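Local atomic coordinates of uroporphyrin-III C-methyltransferase (Thermus thermophilus, PDB entry 1VE2), a protein that probably methylates uroporphyrinogen III, using S-adenosyl-L-methionine as methyl donor, in tetrapyrrole biosynthesis. Residues Q64-R76 / R94-I107. Numbering follows the deposited sequence.
Sequences QEAITARLIALAR and RGGEEALALRRAGI
Gln64 lays its CB and CG alongside the aliphatic part of Arg94, CG 3.8 Å from Arg94 CD, the two chains running past each other in opposite directions. With CG anti to the backbone nitrogen (chi1 -177°) and a bend at chi2, the amide reaches Glu98, and Gln64 NE2 donates to Glu98 OE2 over 2.9 Å. That bond arrives on the anti side of the carboxylate and tilted out of its plane, the carboxylate being turned 81° from the amide. NE2 also donates to Thr68 OG1, nearly in the amide plane, while a water links OE1 to Arg94 NH2; together these bonds fix the amide's rotation. Glu98 also forms salt bridges to Arg83 and Lys85 of strand 80-85, which lies between the two helices in sequence. A leucine in place of Gln64 would probably leave Thr68 OG1 without this donor and break the water link to Arg94. Helices 64-76 and 95-105 pack side by side, at -39° and 10.2 Å between axes, on one face of the parallel sheet in this tetrapyrrole methylase fold. Further along, Thr68 CG2 presses on Ala101 CB at a tight 3.5 Å, and Ile72 directs CD1 to Ala105 CB and CG1 to Leu102 CD2. Past the Schellman turn at Gly106, Ile107 CG2 packs closely on Ala75 CB (3.4 Å). Arg76, with Ile72 CG2 over the rim of one guanidinium face, donates from NH2 to an in-plane lone pair of Ala105 O, a bent bond of 3.2 Å.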
loop_
_atom_site.group_PDB
_atom_site.type_symbol
_atom_site.label_atom_id
_atom_site.label_comp_id
_atom_site.label_asym_id
_atom_site.label_seq_id
_atom_site.Cartn_x
_atom_site.Cartn_y
_atom_site.Cartn_z
ATOM N N GLN A 64 -3.085 -24.221 1.920
ATOM C CA GLN A 64 -2.906 -23.282 3.015
ATOM C C GLN A 64 -2.917 -24.003 4.357
ATOM O O GLN A 64 -2.194 -23.620 5.278
ATOM C CB GLN A 64 -4.014 -22.227 2.996
ATOM C CG GLN A 64 -3.856 -21.147 4.070
ATOM C CD GLN A 64 -2.570 -20.356 3.912
ATOM O OE1 GLN A 64 -2.296 -19.798 2.849
ATOM N NE2 GLN A 64 -1.777 -20.303 4.970
ATOM N N GLU A 65 -3.738 -25.048 4.470
ATOM C CA GLU A 65 -3.825 -25.796 5.722
ATOM C C GLU A 65 -2.445 -26.295 6.139
ATOM O O GLU A 65 -2.117 -26.325 7.325
ATOM C CB GLU A 65 -4.766 -27.005 5.589
ATOM C CG GLU A 65 -6.076 -26.725 4.866
ATOM C CD GLU A 65 -5.925 -26.769 3.358
ATOM O OE1 GLU A 65 -5.956 -27.878 2.765
ATOM O OE2 GLU A 65 -5.763 -25.692 2.765
ATOM N N ALA A 66 -1.641 -26.691 5.158
ATOM C CA ALA A 66 -0.303 -27.202 5.429
ATOM C C ALA A 66 0.630 -26.088 5.899
ATOM O O ALA A 66 1.409 -26.260 6.843
ATOM C CB ALA A 66 0.262 -27.863 4.177
ATOM N N ILE A 67 0.549 -24.947 5.227
ATOM C CA ILE A 67 1.382 -23.807 5.572
ATOM C C ILE A 67 1.072 -23.371 6.999
ATOM O O ILE A 67 1.958 -23.288 7.844
ATOM C CB ILE A 67 1.131 -22.632 4.603
ATOM C CG1 ILE A 67 1.533 -23.038 3.178
ATOM C CG2 ILE A 67 1.923 -21.398 5.051
ATOM C CD1 ILE A 67 1.180 -22.002 2.120
ATOM N N THR A 68 -0.199 -23.108 7.274
ATOM C CA THR A 68 -0.592 -22.677 8.610
ATOM C C THR A 68 -0.204 -23.667 9.709
ATOM O O THR A 68 0.346 -23.279 10.740
ATOM C CB THR A 68 -2.106 -22.412 8.661
ATOM O OG1 THR A 68 -2.408 -21.304 7.802
ATOM C CG2 THR A 68 -2.558 -22.099 10.087
ATOM N N ALA A 69 -0.474 -24.949 9.494
ATOM C CA ALA A 69 -0.138 -25.944 10.503
ATOM C C ALA A 69 1.363 -25.959 10.773
ATOM O O ALA A 69 1.796 -26.076 11.919
ATOM C CB ALA A 69 -0.603 -27.337 10.054
ATOM N N ARG A 70 2.158 -25.829 9.717
ATOM C CA ARG A 70 3.605 -25.855 9.878
ATOM C C ARG A 70 4.111 -24.653 10.676
ATOM O O ARG A 70 4.994 -24.796 11.519
ATOM C CB ARG A 70 4.289 -25.923 8.508
ATOM C CG ARG A 70 5.802 -26.110 8.580
ATOM C CD ARG A 70 6.195 -27.232 9.537
ATOM N NE ARG A 70 7.631 -27.517 9.489
ATOM C CZ ARG A 70 8.287 -28.228 10.405
ATOM N NH1 ARG A 70 7.641 -28.728 11.452
ATOM N NH2 ARG A 70 9.590 -28.445 10.270
ATOM N N LEU A 71 3.546 -23.474 10.420
ATOM C CA LEU A 71 3.952 -22.269 11.151
ATOM C C LEU A 71 3.688 -22.487 12.644
ATOM O O LEU A 71 4.541 -22.209 13.492
ATOM C CB LEU A 71 3.158 -21.049 10.650
ATOM C CG LEU A 71 3.436 -20.592 9.209
ATOM C CD1 LEU A 71 2.453 -19.493 8.809
ATOM C CD2 LEU A 71 4.869 -20.101 9.092
ATOM N N ILE A 72 2.501 -22.997 12.954
ATOM C CA ILE A 72 2.115 -23.269 14.327
ATOM C C ILE A 72 3.023 -24.342 14.922
ATOM O O ILE A 72 3.535 -24.174 16.025
ATOM C CB ILE A 72 0.633 -23.716 14.407
ATOM C CG1 ILE A 72 -0.274 -22.536 14.026
ATOM C CG2 ILE A 72 0.297 -24.218 15.818
ATOM C CD1 ILE A 72 -1.742 -22.896 13.851
ATOM N N ALA A 73 3.240 -25.433 14.191
ATOM C CA ALA A 73 4.099 -26.507 14.686
ATOM C C ALA A 73 5.489 -25.967 15.034
ATOM O O ALA A 73 6.009 -26.225 16.118
ATOM C CB ALA A 73 4.214 -27.619 13.640
ATOM N N LEU A 74 6.080 -25.212 14.114
ATOM C CA LEU A 74 7.408 -24.645 14.325
ATOM C C LEU A 74 7.503 -23.759 15.560
ATOM O O LEU A 74 8.476 -23.846 16.314
ATOM C CB LEU A 74 7.842 -23.853 13.091
ATOM C CG LEU A 74 8.253 -24.727 11.904
ATOM C CD1 LEU A 74 8.332 -23.897 10.634
ATOM C CD2 LEU A 74 9.587 -25.390 12.216
ATOM N N ALA A 75 6.502 -22.907 15.763
ATOM C CA ALA A 75 6.495 -22.008 16.912
ATOM C C ALA A 75 6.378 -22.785 18.225
ATOM O O ALA A 75 6.976 -22.413 19.240
ATOM C CB ALA A 75 5.342 -21.012 16.792
ATOM N N ARG A 76 5.597 -23.858 18.210
ATOM C CA ARG A 76 5.425 -24.662 19.412
ATOM C C ARG A 76 6.705 -25.426 19.742
ATOM O O ARG A 76 6.918 -25.828 20.886
ATOM C CB ARG A 76 4.227 -25.600 19.244
ATOM C CG ARG A 76 2.898 -24.855 19.382
ATOM C CD ARG A 76 1.687 -25.724 19.096
ATOM N NE ARG A 76 0.454 -25.046 19.493
ATOM C CZ ARG A 76 -0.762 -25.398 19.085
ATOM N NH1 ARG A 76 -0.918 -26.427 18.260
ATOM N NH2 ARG A 76 -1.823 -24.722 19.505
ATOM N N ARG A 94 -4.473 -14.898 1.672
ATOM C CA ARG A 94 -4.841 -15.536 2.940
ATOM C C ARG A 94 -4.071 -15.112 4.187
ATOM O O ARG A 94 -4.021 -15.846 5.163
ATOM C CB ARG A 94 -4.800 -17.067 2.797
ATOM C CG ARG A 94 -5.761 -17.601 1.719
ATOM C CD ARG A 94 -6.150 -19.076 1.929
ATOM N NE ARG A 94 -7.163 -19.500 0.962
ATOM C CZ ARG A 94 -6.918 -19.763 -0.320
ATOM N NH1 ARG A 94 -7.909 -20.127 -1.126
ATOM N NH2 ARG A 94 -5.683 -19.687 -0.797
ATOM N N GLY A 95 -3.496 -13.914 4.164
ATOM C CA GLY A 95 -2.751 -13.437 5.319
ATOM C C GLY A 95 -3.633 -13.295 6.544
ATOM O O GLY A 95 -3.238 -13.651 7.656
ATOM N N GLY A 96 -4.833 -12.763 6.347
ATOM C CA GLY A 96 -5.754 -12.598 7.454
ATOM C C GLY A 96 -6.127 -13.935 8.064
ATOM O O GLY A 96 -6.335 -14.043 9.270
ATOM N N GLU A 97 -6.225 -14.971 7.238
ATOM C CA GLU A 97 -6.560 -16.280 7.774
ATOM C C GLU A 97 -5.392 -16.839 8.587
ATOM O O GLU A 97 -5.601 -17.519 9.597
ATOM C CB GLU A 97 -6.923 -17.238 6.643
ATOM C CG GLU A 97 -8.226 -16.896 5.964
ATOM C CD GLU A 97 -8.569 -17.910 4.910
ATOM O OE1 GLU A 97 -8.846 -17.505 3.770
ATOM O OE2 GLU A 97 -8.549 -19.114 5.228
ATOM N N GLU A 98 -4.166 -16.554 8.153
ATOM C CA GLU A 98 -2.993 -17.030 8.875
ATOM C C GLU A 98 -2.939 -16.342 10.231
ATOM O O GLU A 98 -2.713 -16.993 11.251
ATOM C CB GLU A 98 -1.714 -16.749 8.076
ATOM C CG GLU A 98 -1.625 -17.572 6.790
ATOM C CD GLU A 98 -0.438 -17.197 5.911
ATOM O OE1 GLU A 98 -0.100 -15.989 5.832
ATOM O OE2 GLU A 98 0.146 -18.109 5.280
ATOM N N ALA A 99 -3.160 -15.030 10.242
ATOM C CA ALA A 99 -3.156 -14.275 11.497
ATOM C C ALA A 99 -4.215 -14.821 12.453
ATOM O O ALA A 99 -3.944 -15.023 13.631
ATOM C CB ALA A 99 -3.425 -12.800 11.227
ATOM N N LEU A 100 -5.431 -15.033 11.953
ATOM C CA LEU A 100 -6.507 -15.563 12.794
ATOM C C LEU A 100 -6.143 -16.923 13.375
ATOM O O LEU A 100 -6.378 -17.193 14.554
ATOM C CB LEU A 100 -7.800 -15.714 11.992
ATOM C CG LEU A 100 -8.804 -14.573 12.010
ATOM C CD1 LEU A 100 -9.993 -14.959 11.128
ATOM C CD2 LEU A 100 -9.264 -14.305 13.455
ATOM N N ALA A 101 -5.581 -17.790 12.536
ATOM C CA ALA A 101 -5.200 -19.120 12.987
ATOM C C ALA A 101 -4.152 -19.057 14.090
ATOM O O ALA A 101 -4.221 -19.809 15.064
ATOM C CB ALA A 101 -4.683 -19.947 11.810
ATOM N N LEU A 102 -3.191 -18.151 13.954
ATOM C CA LEU A 102 -2.143 -18.037 14.962
ATOM C C LEU A 102 -2.736 -17.554 16.276
ATOM O O LEU A 102 -2.411 -18.084 17.344
ATOM C CB LEU A 102 -1.043 -17.084 14.480
ATOM C CG LEU A 102 -0.268 -17.577 13.250
ATOM C CD1 LEU A 102 0.603 -16.459 12.708
ATOM C CD2 LEU A 102 0.573 -18.791 13.614
ATOM N N ARG A 103 -3.608 -16.552 16.197
ATOM C CA ARG A 103 -4.265 -16.015 17.382
ATOM C C ARG A 103 -5.045 -17.125 18.080
ATOM O O ARG A 103 -4.911 -17.335 19.281
ATOM C CB ARG A 103 -5.237 -14.889 16.993
ATOM C CG ARG A 103 -5.963 -14.242 18.164
ATOM C CD ARG A 103 -5.354 -12.884 18.541
ATOM N NE ARG A 103 -3.966 -12.990 18.969
ATOM C CZ ARG A 103 -3.142 -11.957 19.131
ATOM N NH1 ARG A 103 -3.559 -10.720 18.897
ATOM N NH2 ARG A 103 -1.894 -12.162 19.529
ATOM N N ARG A 104 -5.864 -17.839 17.313
ATOM C CA ARG A 104 -6.673 -18.914 17.874
ATOM C C ARG A 104 -5.846 -20.075 18.413
ATOM O O ARG A 104 -6.312 -20.816 19.275
ATOM C CB ARG A 104 -7.683 -19.401 16.829
ATOM C CG ARG A 104 -8.769 -18.365 16.562
ATOM C CD ARG A 104 -9.595 -18.630 15.300
ATOM N NE ARG A 104 -10.619 -17.596 15.142
ATOM C CZ ARG A 104 -11.434 -17.484 14.091
ATOM N NH1 ARG A 104 -11.353 -18.346 13.089
ATOM N NH2 ARG A 104 -12.335 -16.510 14.047
ATOM N N ALA A 105 -4.623 -20.234 17.919
ATOM C CA ALA A 105 -3.765 -21.316 18.401
ATOM C C ALA A 105 -2.928 -20.864 19.594
ATOM O O ALA A 105 -2.213 -21.667 20.200
ATOM C CB ALA A 105 -2.859 -21.815 17.274
ATOM N N GLY A 106 -3.015 -19.581 19.926
ATOM C CA GLY A 106 -2.256 -19.037 21.041
ATOM C C GLY A 106 -0.776 -18.873 20.733
ATOM O O GLY A 106 0.060 -18.930 21.633
ATOM N N ILE A 107 -0.451 -18.661 19.458
ATOM C CA ILE A 107 0.935 -18.499 19.025
ATOM C C ILE A 107 1.316 -17.027 18.898
ATOM O O ILE A 107 0.636 -16.261 18.215
ATOM C CB ILE A 107 1.168 -19.163 17.645
ATOM C CG1 ILE A 107 0.790 -20.644 17.702
ATOM C CG2 ILE A 107 2.618 -18.999 17.217
ATOM C CD1 ILE A 107 1.548 -21.434 18.753
HETATM O O HOH W 1 -2.904 -19.938 0.333
HETATM O O HOH W 2 0.372 -23.379 21.500
#